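Local coordinates for protein terminal uridylyltransferase 1 (Trypanosoma brucei, PDB 5HZD) that adds uridines from UTP to the 3' hydroxyl of guide RNAs, ribosomal RNAs and some mRNAs in mitochondrial RNA processing and editing, at residues C8-H13 with E28-L33; A21-A26 with I479-S484; D102-F107 with F126-V131; S138-E143 with S288-G293; C309-A314 with R374-I379. All blocks are in the same frame, centred on the assembly; numbering follows the deposited sequence. Where two conformers were deposited one is given.

Contacts 1 and 2 lie together at the zinc finger, far from the other three. Both use helix 19-30 and both touch the zinc. Contact 1 is a surface contact made by metal bonds, while contact 2 is buried and apolar, joining the finger to helix 481-497. Asp9 of contact 1 hydrogen-bonds Thr482 of contact 2. Contacts 3 and 4 have centres about 9 Å apart. Contact 3 is buried strand pairing in the palm sheet, and contact 4 is a surface salt bridge with a weak indole bond beside it. Backbone bonds between 126-131 and 288-293 join them. Contact 5 is buried, with an arginine held by backbone carbonyls.

Contact 1: C8-H13 with E28-L33; sequences CDACPH and EHHADL. With ZN (zinc ion), chain B.
Cys8, Cys11 and His30 meet at the zinc ion of the atypical C2H2 zinc finger. Segment 8-13 is the loop that carries both cysteines, and segment 28-33 carries the second histidine, late in helix 19-30. The zinc is bound by Cys8 SG at 2.3 Å, by Cys11 SG at 2.4 Å and by His30 NE2 at 2.2 Å. His25 from the same helix completes the four ligands. No hydrogen bond crosses between the two segments; the shared zinc and the packing of Ala10 on His30 join them. Cys8 SG stands anti to its backbone N (chi1 -172°), which brings it to the zinc. It also accepts a bond from the amide N of Ala10, with the two atoms 3.3 Å apart. This second-shell N-H would draw charge from the thiolate. Thr482 of helix 481-497 touches Ala10 and His30. The zinc finger is required for correct folding of the catalytic domain. The ring of His30 is covered on both sides. His29 CB lies over one face, and Cys11 SG lies in the ring plane, at its edge. Over the opposite face Ala10 CB makes a CH-pi contact, 3.4 Å from the centroid of the His30 ring and 7° off its normal.

Contact 2: A21-A26 with I479-S484; sequences ALLAHA and IGVTKS. With ZN (zinc ion), chain B.
Val481 is the bump in this contact, and Leu22, Leu23 and Ala26 of the zinc-finger helix form the hollow that takes it. Its CB and both methyls are used. Val481 CB meets Leu22 CD2 at 3.8 Å, the two side chains reaching toward each other tip to tip. Val481 CG1 lies near Leu22 CD1 and CG. Val481 CG2 stands anti to its own backbone N and lies among Leu22 CD2, Leu23 CD2 and Ala26 CB. It meets Leu23 CD2 at 3.9 Å, with the two chains crossing obliquely, and Ala26 CB at 4.1 Å. The small side chain of Ala26 lets the backbones come close, and its CA is 5.9 Å from Thr482 CA. Thr482 CG2 also rests against Ala26 CB at 4.1 Å. Thr482 OG1 is instead hydrogen-bonded to Asp9 OD1 in the cysteine loop. No hydrogen bond crosses between the segments. His25 turns its ring to the zinc, which NE2 binds at 2.1 Å. Ser484 OG donates to the Val481 carbonyl within the first turn of its helix. Helix 19-30 of the finger thus packs on the N-terminal end of helix 481-497, where Gly480 is the N-cap. Phe16 of strand 15-16 touches Ala21 and Leu22, and the Asp9 loop reaches Val481.

Contact 3: D102-F107 with F126-V131; sequences DKARVF and FAVVDV
Phe107 and Ala127 form an antiparallel hydrogen-bonded pair at one end of this contact. Phe107 N donates to Ala127 O, and Ala127 N returns a bond to Phe107 O, both at 2.8 Å. Arg105 and Val129 are the next hydrogen-bonded pair. Val106 and Val128 lie between them as a non-hydrogen-bonded pair. The packed part is apolar. The ring of Phe107 crosses Val129 and Val131 at about a right angle. Its CE1 meets Val129 CB and its CZ meets Val131 CG2, both at 3.8 Å. Val106 CG1 touches Phe126 CD1 at 3.6 Å, and both residues also touch helix 80-100. The solvent side is at Lys103. A water bridges the segments, donating to Lys103 O and to Val129 O, which also accepts from Arg105 N, and accepting from Val131 N. Lys103 NZ stays 4.5 Å from Asp130 OD1 and makes its salt bridge with Asp132 instead. Asp130 OD2 is bonded to His101. Arg105 NH1 donates to Asp102 O and Ala104 O. Strand 105-109 borders the mixed palm sheet, as in the nucleotidyltransferase fold. Its neighbour, strand 124-129, begins with residues that probably bind UTP and the catalytic metal.

Contact 4: S138-E143 with S288-G293; sequences SWPPLE and SFRAFG
Glu143 and Arg290 face each other in a two-bond salt bridge. Arg290 grips the carboxylate side-on. NE donates to Glu143 OE2 at 2.8 Å, and NH2 donates to Glu143 OE1 at 3.0 Å. Both oxygens use their syn lone pairs, and both lie near the guanidinium plane. The carboxylate plane is turned 35° from it. Arg290 is extended from CG to NE, with CD anti to CA (chi2 -174°), and its side chain crosses that of Glu143 at about a right angle. A water donates to Glu143 OE2 and accepts from Phe289 N, so OE2 has two polar partners. Beside the bridge, Pro140 CB rests on Phe289 CB at 3.9 Å. Trp139 NE1 makes a weak bond to Phe289 O at 2.9 Å, bent to 124°, with the oxygen at the indole edge. A second weak bond runs from the same NE1 to Val128 O. The peptide bond before Pro140 is cis, and Pro140 CB and Pro141 CD lie over one indole face, toward its rim. In the next shell, Ala146, Val147 and Ile150 of helix 143-156 touch Phe289. Arg290 lies near Arg171, a likely RNA-binding residue. The contact joins the start of helix 143-156 to the turn leaving the palm strand 285-288. That turn leads into helix 292-304, whose N-terminal end, from Gly293, binds UTP.

Contact 5: C309-A314 with R374-I379; sequences CARPGA and RYTPMI
Arg311, in the first turn of helix 310-324, reaches across to the loop 374-379 that precedes helix 385-409. The contact belongs to the helical part of the transferase, next to the palm, and the helix that carries Arg311 also bears the UTP-binding residues Lys318 and Lys322 further along. The polar part is two hydrogen bonds from one guanidinium. NH1 donates to Thr376 O and NH2 donates to Pro377 O, each at 2.9 Å. The bonds are fairly straight, 160° and 158° at the hydrogen. Both oxygens lie close to the guanidinium plane, at its edge. Each donor, in turn, stands well above the plane of the carbonyl it meets. The arginine chain bends at chi3 (-69°), which sets NE where the group can face the loop. NH1 has a further acceptor in Met115 O, so three backbone carbonyls accept from this buried guanidinium.

Most of the remaining packing is by Met378, though Thr376 CG2 also lies 3.9 Å from Arg311 NH2. Met378 SD sits over the centre of the guanidinium face, 4.1 Å above the plane. The same sulfur meets Arg311 CB at 3.7 Å. Met378 and Pro312 slide past each other in opposite directions. Ala73 of helix 59-76 touches both of these residues, while Asp77 binds the amide of Met378 and the hydroxyl of Tyr375. Against the proline, Met378 SD lies 3.9 Å from Pro312 CG.

Contact 1: C8-H13 with E28-L33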
# COMPACT_ATOMS: atom_id res chain seq x y z
N CYS A 8 -32.73 4.00 -5.89
CA CYS A 8 -31.89 5.20 -5.72
C CYS A 8 -31.09 5.14 -4.42
O CYS A 8 -31.57 4.61 -3.41
CB CYS A 8 -32.79 6.43 -5.75
SG CYS A 8 -31.79 7.93 -5.78
N ASP A 9 -29.85 5.66 -4.45
CA ASP A 9 -29.00 5.73 -3.25
C ASP A 9 -29.05 7.11 -2.57
O ASP A 9 -28.33 7.33 -1.61
CB ASP A 9 -27.55 5.37 -3.59
CG ASP A 9 -26.90 6.39 -4.51
OD1 ASP A 9 -27.64 7.10 -5.23
OD2 ASP A 9 -25.64 6.46 -4.51
N ALA A 10 -29.89 8.00 -3.08
CA ALA A 10 -29.91 9.40 -2.60
C ALA A 10 -31.26 9.81 -2.04
O ALA A 10 -31.41 10.89 -1.48
CB ALA A 10 -29.52 10.35 -3.73
N CYS A 11 -32.26 8.96 -2.22
CA CYS A 11 -33.51 9.16 -1.51
C CYS A 11 -34.06 7.78 -1.17
O CYS A 11 -33.69 6.80 -1.81
CB CYS A 11 -34.49 10.00 -2.31
SG CYS A 11 -35.07 9.26 -3.80
N PRO A 12 -34.89 7.70 -0.12
CA PRO A 12 -35.20 6.36 0.38
C PRO A 12 -36.38 5.69 -0.31
O PRO A 12 -36.68 4.55 0.01
CB PRO A 12 -35.54 6.62 1.85
CG PRO A 12 -36.14 7.99 1.83
CD PRO A 12 -35.39 8.76 0.77
N HIS A 13 -37.03 6.37 -1.25
CA HIS A 13 -38.31 5.90 -1.77
C HIS A 13 -38.35 5.52 -3.25
O HIS A 13 -39.33 4.94 -3.72
CB HIS A 13 -39.38 6.97 -1.52
CG HIS A 13 -39.09 8.27 -2.21
ND1 HIS A 13 -38.27 9.24 -1.66
CD2 HIS A 13 -39.50 8.76 -3.41
CE1 HIS A 13 -38.20 10.27 -2.48
NE2 HIS A 13 -38.93 10.00 -3.55
N GLU A 28 -32.42 13.91 -12.96
CA GLU A 28 -33.57 14.80 -12.77
C GLU A 28 -33.82 15.24 -11.31
O GLU A 28 -34.21 16.37 -11.05
CB GLU A 28 -34.83 14.17 -13.38
CG GLU A 28 -34.67 13.92 -14.90
CD GLU A 28 -35.85 13.15 -15.50
OE1 GLU A 28 -35.96 13.13 -16.75
OE2 GLU A 28 -36.65 12.56 -14.74
N HIS A 29 -33.59 14.34 -10.36
CA HIS A 29 -33.87 14.65 -8.96
C HIS A 29 -32.63 14.93 -8.12
O HIS A 29 -32.71 15.52 -7.04
CB HIS A 29 -34.72 13.55 -8.32
CG HIS A 29 -36.15 13.54 -8.76
ND1 HIS A 29 -36.53 13.17 -10.04
CD2 HIS A 29 -37.28 13.88 -8.11
CE1 HIS A 29 -37.84 13.28 -10.15
NE2 HIS A 29 -38.32 13.70 -9.00
N HIS A 30 -31.47 14.50 -8.61
CA HIS A 30 -30.26 14.62 -7.80
C HIS A 30 -29.12 15.30 -8.50
O HIS A 30 -27.96 15.03 -8.21
CB HIS A 30 -29.81 13.26 -7.29
CG HIS A 30 -30.82 12.63 -6.39
ND1 HIS A 30 -31.27 13.27 -5.25
CD2 HIS A 30 -31.53 11.48 -6.48
CE1 HIS A 30 -32.18 12.52 -4.66
NE2 HIS A 30 -32.37 11.44 -5.40
N ALA A 31 -29.46 16.23 -9.39
CA ALA A 31 -28.39 16.92 -10.12
C ALA A 31 -27.47 17.67 -9.15
O ALA A 31 -26.29 17.82 -9.44
CB ALA A 31 -28.94 17.84 -11.17
N ASP A 32 -27.99 18.08 -7.99
CA ASP A 32 -27.12 18.69 -6.97
C ASP A 32 -25.98 17.79 -6.49
O ASP A 32 -24.95 18.26 -6.01
CB ASP A 32 -27.94 19.16 -5.75
CG ASP A 32 -28.54 18.00 -4.98
OD1 ASP A 32 -29.44 17.32 -5.54
OD2 ASP A 32 -28.13 17.78 -3.82
N LEU A 33 -26.16 16.48 -6.63
CA LEU A 33 -25.17 15.53 -6.16
C LEU A 33 -24.15 15.20 -7.24
O LEU A 33 -23.07 14.71 -6.96
CB LEU A 33 -25.87 14.25 -5.68
CG LEU A 33 -26.76 14.49 -4.46
CD1 LEU A 33 -27.37 13.18 -4.02
CD2 LEU A 33 -25.91 15.09 -3.33
ZN ZN B . -33.47 9.49 -5.53

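Contact 2: A21-A26 with I479-S484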
# COMPACT_ATOMS: atom_id res chain seq x y z
N ALA A 21 -34.52 4.21 -16.22
CA ALA A 21 -35.37 5.02 -15.35
C ALA A 21 -34.60 5.45 -14.10
O ALA A 21 -34.79 6.56 -13.59
CB ALA A 21 -36.61 4.24 -14.96
N LEU A 22 -33.75 4.56 -13.60
CA LEU A 22 -32.91 4.88 -12.45
C LEU A 22 -31.95 6.01 -12.78
O LEU A 22 -31.82 6.97 -12.02
CB LEU A 22 -32.12 3.66 -11.98
CG LEU A 22 -31.22 3.90 -10.77
CD1 LEU A 22 -32.07 4.07 -9.52
CD2 LEU A 22 -30.19 2.78 -10.61
N LEU A 23 -31.29 5.92 -13.93
CA LEU A 23 -30.30 6.93 -14.31
C LEU A 23 -30.98 8.27 -14.55
O LEU A 23 -30.48 9.32 -14.12
CB LEU A 23 -29.56 6.51 -15.59
CG LEU A 23 -28.49 5.44 -15.51
CD1 LEU A 23 -27.95 5.19 -16.90
CD2 LEU A 23 -27.37 5.85 -14.58
N ALA A 24 -32.11 8.25 -15.25
CA ALA A 24 -32.89 9.46 -15.47
C ALA A 24 -33.33 10.08 -14.16
O ALA A 24 -33.29 11.30 -14.01
CB ALA A 24 -34.08 9.19 -16.34
N HIS A 25 -33.72 9.25 -13.19
CA HIS A 25 -34.11 9.78 -11.90
C HIS A 25 -32.93 10.48 -11.22
O HIS A 25 -33.08 11.55 -10.62
CB HIS A 25 -34.61 8.65 -10.99
CG HIS A 25 -34.69 9.04 -9.55
ND1 HIS A 25 -35.77 9.72 -9.03
CD2 HIS A 25 -33.82 8.87 -8.53
CE1 HIS A 25 -35.57 9.93 -7.74
NE2 HIS A 25 -34.38 9.44 -7.42
N ALA A 26 -31.76 9.88 -11.33
CA ALA A 26 -30.55 10.46 -10.71
C ALA A 26 -30.23 11.87 -11.25
O ALA A 26 -30.00 12.79 -10.47
CB ALA A 26 -29.37 9.53 -10.85
N ILE A 479 -21.07 1.86 -3.90
CA ILE A 479 -21.33 2.89 -4.89
C ILE A 479 -22.69 2.74 -5.54
O ILE A 479 -22.86 1.94 -6.47
CB ILE A 479 -20.20 2.93 -5.95
CG1 ILE A 479 -18.86 3.13 -5.25
CG2 ILE A 479 -20.50 4.03 -6.98
CD1 ILE A 479 -17.65 3.11 -6.19
N GLY A 480 -23.67 3.48 -5.03
CA GLY A 480 -24.99 3.51 -5.63
C GLY A 480 -25.05 4.45 -6.83
O GLY A 480 -24.02 5.00 -7.23
N VAL A 481 -26.23 4.67 -7.38
CA VAL A 481 -26.32 5.35 -8.67
C VAL A 481 -25.78 6.79 -8.67
O VAL A 481 -25.01 7.14 -9.58
CB VAL A 481 -27.74 5.29 -9.28
CG1 VAL A 481 -28.77 6.04 -8.43
CG2 VAL A 481 -27.72 5.80 -10.74
N THR A 482 -26.16 7.61 -7.70
CA THR A 482 -25.64 8.98 -7.70
C THR A 482 -24.14 8.98 -7.46
O THR A 482 -23.40 9.72 -8.12
CB THR A 482 -26.39 9.94 -6.71
OG1 THR A 482 -26.25 9.46 -5.37
CG2 THR A 482 -27.83 9.99 -7.09
N LYS A 483 -23.65 8.12 -6.56
CA LYS A 483 -22.21 8.07 -6.36
C LYS A 483 -21.53 7.64 -7.67
O LYS A 483 -20.44 8.12 -8.01
CB LYS A 483 -21.84 7.12 -5.21
CG LYS A 483 -22.12 7.68 -3.83
CD LYS A 483 -21.35 6.92 -2.75
CE LYS A 483 -21.68 7.47 -1.37
NZ LYS A 483 -20.95 6.73 -0.30
N SER A 484 -22.16 6.74 -8.42
CA SER A 484 -21.52 6.20 -9.63
C SER A 484 -21.40 7.30 -10.68
O SER A 484 -20.43 7.34 -11.44
CB SER A 484 -22.30 5.00 -10.23
OG SER A 484 -23.49 5.40 -10.89
ZN ZN B . -33.47 9.49 -5.53

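Contact 3: D102-F107 with F126-V131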
# COMPACT_ATOMS: atom_id res chain seq x y z
N ASP A 102 8.94 -16.91 18.50
CA ASP A 102 10.23 -17.13 17.87
C ASP A 102 10.18 -17.48 16.39
O ASP A 102 11.10 -17.15 15.62
CB ASP A 102 11.04 -18.21 18.61
CG ASP A 102 12.40 -18.41 17.99
OD1 ASP A 102 13.21 -17.44 18.05
OD2 ASP A 102 12.64 -19.50 17.41
N LYS A 103 9.09 -18.11 15.98
CA LYS A 103 9.00 -18.55 14.59
C LYS A 103 8.33 -17.53 13.67
O LYS A 103 8.24 -17.76 12.48
CB LYS A 103 8.25 -19.87 14.52
CG LYS A 103 9.10 -21.03 15.05
CD LYS A 103 8.32 -22.31 15.04
CE LYS A 103 8.13 -22.79 13.61
NZ LYS A 103 7.52 -24.16 13.57
N ALA A 104 7.87 -16.42 14.23
CA ALA A 104 7.35 -15.34 13.40
C ALA A 104 8.44 -14.69 12.55
O ALA A 104 9.57 -14.48 13.00
CB ALA A 104 6.69 -14.30 14.25
N ARG A 105 8.07 -14.32 11.32
CA ARG A 105 8.95 -13.57 10.43
C ARG A 105 8.18 -12.39 9.89
O ARG A 105 6.94 -12.38 9.90
CB ARG A 105 9.48 -14.46 9.29
CG ARG A 105 10.36 -15.63 9.80
CD ARG A 105 11.62 -15.11 10.47
NE ARG A 105 12.48 -16.24 10.88
CZ ARG A 105 12.39 -16.87 12.05
NH1 ARG A 105 11.48 -16.51 12.94
NH2 ARG A 105 13.20 -17.89 12.32
N VAL A 106 8.90 -11.37 9.46
CA VAL A 106 8.29 -10.11 9.04
C VAL A 106 8.40 -9.98 7.53
O VAL A 106 9.48 -10.13 6.96
CB VAL A 106 8.97 -8.90 9.74
CG1 VAL A 106 8.35 -7.55 9.26
CG2 VAL A 106 8.81 -8.99 11.27
N PHE A 107 7.27 -9.69 6.87
CA PHE A 107 7.21 -9.54 5.42
C PHE A 107 6.78 -8.11 5.12
O PHE A 107 5.78 -7.66 5.67
CB PHE A 107 6.10 -10.44 4.86
CG PHE A 107 6.33 -11.93 5.08
CD1 PHE A 107 6.17 -12.48 6.36
CD2 PHE A 107 6.62 -12.78 4.02
CE1 PHE A 107 6.35 -13.83 6.58
CE2 PHE A 107 6.78 -14.15 4.24
CZ PHE A 107 6.67 -14.67 5.52
N PHE A 126 3.88 -3.98 7.33
CA PHE A 126 4.64 -5.14 7.78
C PHE A 126 3.63 -6.20 8.18
O PHE A 126 2.74 -5.93 8.98
CB PHE A 126 5.46 -4.80 9.04
CG PHE A 126 6.61 -3.88 8.83
CD1 PHE A 126 7.68 -4.26 8.02
CD2 PHE A 126 6.72 -2.70 9.56
CE1 PHE A 126 8.79 -3.44 7.86
CE2 PHE A 126 7.82 -1.87 9.42
CZ PHE A 126 8.87 -2.23 8.59
N ALA A 127 3.77 -7.39 7.62
CA ALA A 127 2.95 -8.53 8.06
C ALA A 127 3.83 -9.45 8.91
O ALA A 127 4.95 -9.76 8.52
CB ALA A 127 2.48 -9.34 6.84
N VAL A 128 3.31 -9.90 10.04
CA VAL A 128 4.07 -10.79 10.94
C VAL A 128 3.40 -12.16 10.89
O VAL A 128 2.27 -12.31 11.33
CB VAL A 128 3.99 -10.22 12.38
CG1 VAL A 128 4.67 -11.18 13.39
CG2 VAL A 128 4.64 -8.81 12.43
N VAL A 129 4.11 -13.17 10.38
CA VAL A 129 3.52 -14.47 10.10
C VAL A 129 4.50 -15.58 10.44
O VAL A 129 5.70 -15.50 10.08
CB VAL A 129 3.18 -14.61 8.58
CG1 VAL A 129 2.55 -15.99 8.30
CG2 VAL A 129 2.25 -13.48 8.13
N ASP A 130 3.98 -16.60 11.12
CA ASP A 130 4.66 -17.88 11.33
C ASP A 130 4.15 -18.78 10.22
O ASP A 130 3.00 -19.25 10.26
CB ASP A 130 4.26 -18.42 12.72
CG ASP A 130 4.78 -19.83 13.01
OD1 ASP A 130 5.17 -20.59 12.10
OD2 ASP A 130 4.72 -20.24 14.21
N VAL A 131 5.02 -19.04 9.26
CA VAL A 131 4.65 -19.77 8.04
C VAL A 131 4.25 -21.21 8.33
O VAL A 131 3.23 -21.68 7.80
CB VAL A 131 5.75 -19.67 7.00
CG1 VAL A 131 5.46 -20.60 5.79
CG2 VAL A 131 5.87 -18.22 6.54
O HOH W 1 7.62 -17.88 9.40

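Contact 4: S138-E143 with S288-G293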
# COMPACT_ATOMS: atom_id res chain seq x y z
N SER A 138 -3.26 -22.46 11.65
CA SER A 138 -3.27 -21.90 12.99
C SER A 138 -2.55 -20.56 13.05
O SER A 138 -1.83 -20.29 14.00
CB SER A 138 -2.56 -22.84 13.96
OG SER A 138 -3.24 -24.08 14.06
N TRP A 139 -2.74 -19.72 12.04
CA TRP A 139 -2.20 -18.36 12.07
C TRP A 139 -3.25 -17.43 11.48
O TRP A 139 -3.90 -17.77 10.48
CB TRP A 139 -0.89 -18.23 11.26
CG TRP A 139 -0.19 -16.95 11.60
CD1 TRP A 139 -0.30 -15.75 10.95
CD2 TRP A 139 0.64 -16.70 12.75
NE1 TRP A 139 0.43 -14.77 11.60
CE2 TRP A 139 1.02 -15.34 12.71
CE3 TRP A 139 1.11 -17.50 13.80
CZ2 TRP A 139 1.84 -14.76 13.68
CZ3 TRP A 139 1.91 -16.93 14.77
CH2 TRP A 139 2.28 -15.57 14.69
N PRO A 140 -3.46 -16.25 12.10
CA PRO A 140 -2.79 -15.69 13.27
C PRO A 140 -3.36 -16.18 14.59
O PRO A 140 -4.50 -16.69 14.65
CB PRO A 140 -3.05 -14.18 13.12
CG PRO A 140 -4.39 -14.13 12.44
CD PRO A 140 -4.39 -15.29 11.47
N PRO A 141 -2.58 -16.01 15.67
CA PRO A 141 -3.14 -16.23 17.00
C PRO A 141 -4.09 -15.08 17.31
O PRO A 141 -4.21 -14.19 16.47
CB PRO A 141 -1.91 -16.17 17.91
CG PRO A 141 -0.97 -15.22 17.21
CD PRO A 141 -1.23 -15.39 15.72
N LEU A 142 -4.72 -15.07 18.47
CA LEU A 142 -5.73 -14.03 18.71
C LEU A 142 -5.11 -12.66 18.58
O LEU A 142 -4.16 -12.29 19.29
CB LEU A 142 -6.39 -14.23 20.07
CG LEU A 142 -7.46 -15.34 20.00
CD1 LEU A 142 -8.03 -15.60 21.32
CD2 LEU A 142 -8.59 -14.98 19.03
N GLU A 143 -5.61 -11.91 17.60
CA GLU A 143 -4.89 -10.73 17.18
C GLU A 143 -4.94 -9.57 18.15
O GLU A 143 -4.00 -8.78 18.19
CB GLU A 143 -5.35 -10.28 15.78
CG GLU A 143 -4.89 -11.21 14.67
CD GLU A 143 -5.76 -11.03 13.43
OE1 GLU A 143 -6.95 -11.45 13.49
OE2 GLU A 143 -5.25 -10.49 12.44
N SER A 288 0.57 -5.77 10.92
CA SER A 288 -0.56 -6.69 10.95
C SER A 288 -0.07 -8.11 10.98
O SER A 288 1.15 -8.36 10.89
CB SER A 288 -1.44 -6.47 9.72
OG SER A 288 -0.66 -6.61 8.52
N PHE A 289 -1.01 -9.05 11.09
CA PHE A 289 -0.65 -10.44 11.36
C PHE A 289 -1.17 -11.41 10.31
O PHE A 289 -1.11 -12.64 10.49
CB PHE A 289 -1.15 -10.84 12.75
CG PHE A 289 -0.56 -10.02 13.85
CD1 PHE A 289 0.68 -10.36 14.38
CD2 PHE A 289 -1.20 -8.88 14.31
CE1 PHE A 289 1.27 -9.61 15.38
CE2 PHE A 289 -0.62 -8.11 15.31
CZ PHE A 289 0.61 -8.47 15.84
N ARG A 290 -1.70 -10.86 9.22
CA ARG A 290 -2.27 -11.69 8.17
C ARG A 290 -1.46 -11.67 6.89
O ARG A 290 -0.69 -10.74 6.64
CB ARG A 290 -3.69 -11.21 7.87
CG ARG A 290 -4.56 -11.21 9.13
CD ARG A 290 -6.01 -10.87 8.83
NE ARG A 290 -6.76 -10.72 10.07
CZ ARG A 290 -8.06 -10.48 10.12
NH1 ARG A 290 -8.75 -10.34 9.00
NH2 ARG A 290 -8.68 -10.36 11.29
N ALA A 291 -1.63 -12.69 6.06
CA ALA A 291 -0.82 -12.83 4.85
C ALA A 291 -1.46 -12.27 3.59
O ALA A 291 -0.78 -12.12 2.57
CB ALA A 291 -0.45 -14.29 4.63
N PHE A 292 -2.75 -11.94 3.62
CA PHE A 292 -3.44 -11.61 2.37
C PHE A 292 -2.82 -10.44 1.60
O PHE A 292 -2.78 -10.48 0.37
CB PHE A 292 -4.96 -11.41 2.59
CG PHE A 292 -5.32 -10.07 3.19
CD1 PHE A 292 -5.65 -9.00 2.37
CD2 PHE A 292 -5.38 -9.90 4.57
CE1 PHE A 292 -6.00 -7.78 2.91
CE2 PHE A 292 -5.74 -8.68 5.12
CZ PHE A 292 -6.04 -7.61 4.28
N GLY A 293 -2.35 -9.42 2.30
CA GLY A 293 -1.80 -8.27 1.62
C GLY A 293 -0.52 -8.57 0.87
O GLY A 293 -0.20 -7.92 -0.13
O HOH W 2 -3.69 -8.32 11.78

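Contact 5: C309-A314 with R374-I379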
# COMPACT_ATOMS: atom_id res chain seq x y z
N CYS A 309 5.69 1.59 -18.84
CA CYS A 309 4.83 2.70 -18.46
C CYS A 309 3.77 2.30 -17.44
O CYS A 309 2.94 3.14 -16.99
CB CYS A 309 4.15 3.29 -19.70
SG CYS A 309 5.36 3.91 -20.84
N ALA A 310 3.78 1.04 -16.99
CA ALA A 310 2.71 0.61 -16.11
C ALA A 310 2.80 1.17 -14.69
O ALA A 310 1.80 1.63 -14.12
CB ALA A 310 2.59 -0.94 -16.08
N ARG A 311 4.00 1.20 -14.10
CA ARG A 311 4.08 1.83 -12.78
C ARG A 311 3.84 3.35 -12.82
O ARG A 311 3.10 3.87 -11.98
CB ARG A 311 5.40 1.51 -12.08
CG ARG A 311 5.53 0.05 -11.65
CD ARG A 311 6.94 -0.18 -11.12
NE ARG A 311 7.91 -0.09 -12.20
CZ ARG A 311 9.21 0.05 -11.99
NH1 ARG A 311 9.69 0.15 -10.75
NH2 ARG A 311 10.03 0.12 -13.04
N PRO A 312 4.46 4.07 -13.77
CA PRO A 312 4.19 5.52 -13.80
C PRO A 312 2.71 5.83 -13.94
O PRO A 312 2.17 6.72 -13.24
CB PRO A 312 5.01 6.00 -15.01
CG PRO A 312 6.21 5.07 -14.99
CD PRO A 312 5.55 3.71 -14.71
N GLY A 313 1.99 5.09 -14.78
CA GLY A 313 0.57 5.35 -14.89
C GLY A 313 -0.19 5.03 -13.61
O GLY A 313 -1.12 5.74 -13.27
N ALA A 314 0.20 3.96 -12.93
CA ALA A 314 -0.46 3.57 -11.70
C ALA A 314 -0.27 4.64 -10.64
O ALA A 314 -1.20 4.95 -9.88
CB ALA A 314 0.10 2.25 -11.21
N ARG A 374 12.36 -6.26 -3.68
CA ARG A 374 13.40 -6.02 -4.66
C ARG A 374 13.23 -4.66 -5.33
O ARG A 374 12.10 -4.26 -5.71
CB ARG A 374 13.45 -7.16 -5.67
CG ARG A 374 14.13 -8.41 -5.05
CD ARG A 374 14.53 -9.44 -6.09
NE ARG A 374 13.35 -9.98 -6.74
CZ ARG A 374 13.28 -10.30 -8.02
NH1 ARG A 374 14.34 -10.14 -8.81
NH2 ARG A 374 12.15 -10.79 -8.52
N TYR A 375 14.34 -3.95 -5.47
CA TYR A 375 14.34 -2.63 -6.06
C TYR A 375 14.47 -2.71 -7.59
O TYR A 375 15.37 -3.38 -8.11
CB TYR A 375 15.49 -1.78 -5.47
CG TYR A 375 15.60 -0.42 -6.14
CD1 TYR A 375 14.74 0.61 -5.80
CD2 TYR A 375 16.55 -0.20 -7.13
CE1 TYR A 375 14.82 1.85 -6.45
CE2 TYR A 375 16.65 1.02 -7.78
CZ TYR A 375 15.77 2.05 -7.43
OH TYR A 375 15.89 3.26 -8.12
N THR A 376 13.57 -2.02 -8.29
CA THR A 376 13.66 -1.86 -9.74
C THR A 376 13.47 -0.37 -10.05
O THR A 376 12.42 0.19 -9.70
CB THR A 376 12.51 -2.61 -10.45
OG1 THR A 376 12.55 -4.01 -10.09
CG2 THR A 376 12.66 -2.48 -11.95
N PRO A 377 14.46 0.27 -10.69
CA PRO A 377 14.34 1.71 -11.01
C PRO A 377 13.10 1.98 -11.85
O PRO A 377 12.75 1.15 -12.68
CB PRO A 377 15.56 2.00 -11.89
CG PRO A 377 16.48 0.84 -11.73
CD PRO A 377 15.71 -0.33 -11.17
N MET A 378 12.47 3.13 -11.61
CA MET A 378 11.30 3.56 -12.38
C MET A 378 11.57 3.67 -13.88
O MET A 378 10.67 3.38 -14.69
CB MET A 378 10.78 4.89 -11.81
CG MET A 378 9.36 5.25 -12.22
SD MET A 378 8.12 4.03 -11.79
CE MET A 378 8.28 3.92 -10.02
N ILE A 379 12.78 4.10 -14.25
CA ILE A 379 13.16 4.19 -15.65
C ILE A 379 14.58 3.64 -15.81
O ILE A 379 15.43 3.82 -14.92
CB ILE A 379 13.03 5.63 -16.18
CG1 ILE A 379 13.26 5.67 -17.69
CG2 ILE A 379 14.00 6.55 -15.46
CD1 ILE A 379 12.78 7.00 -18.34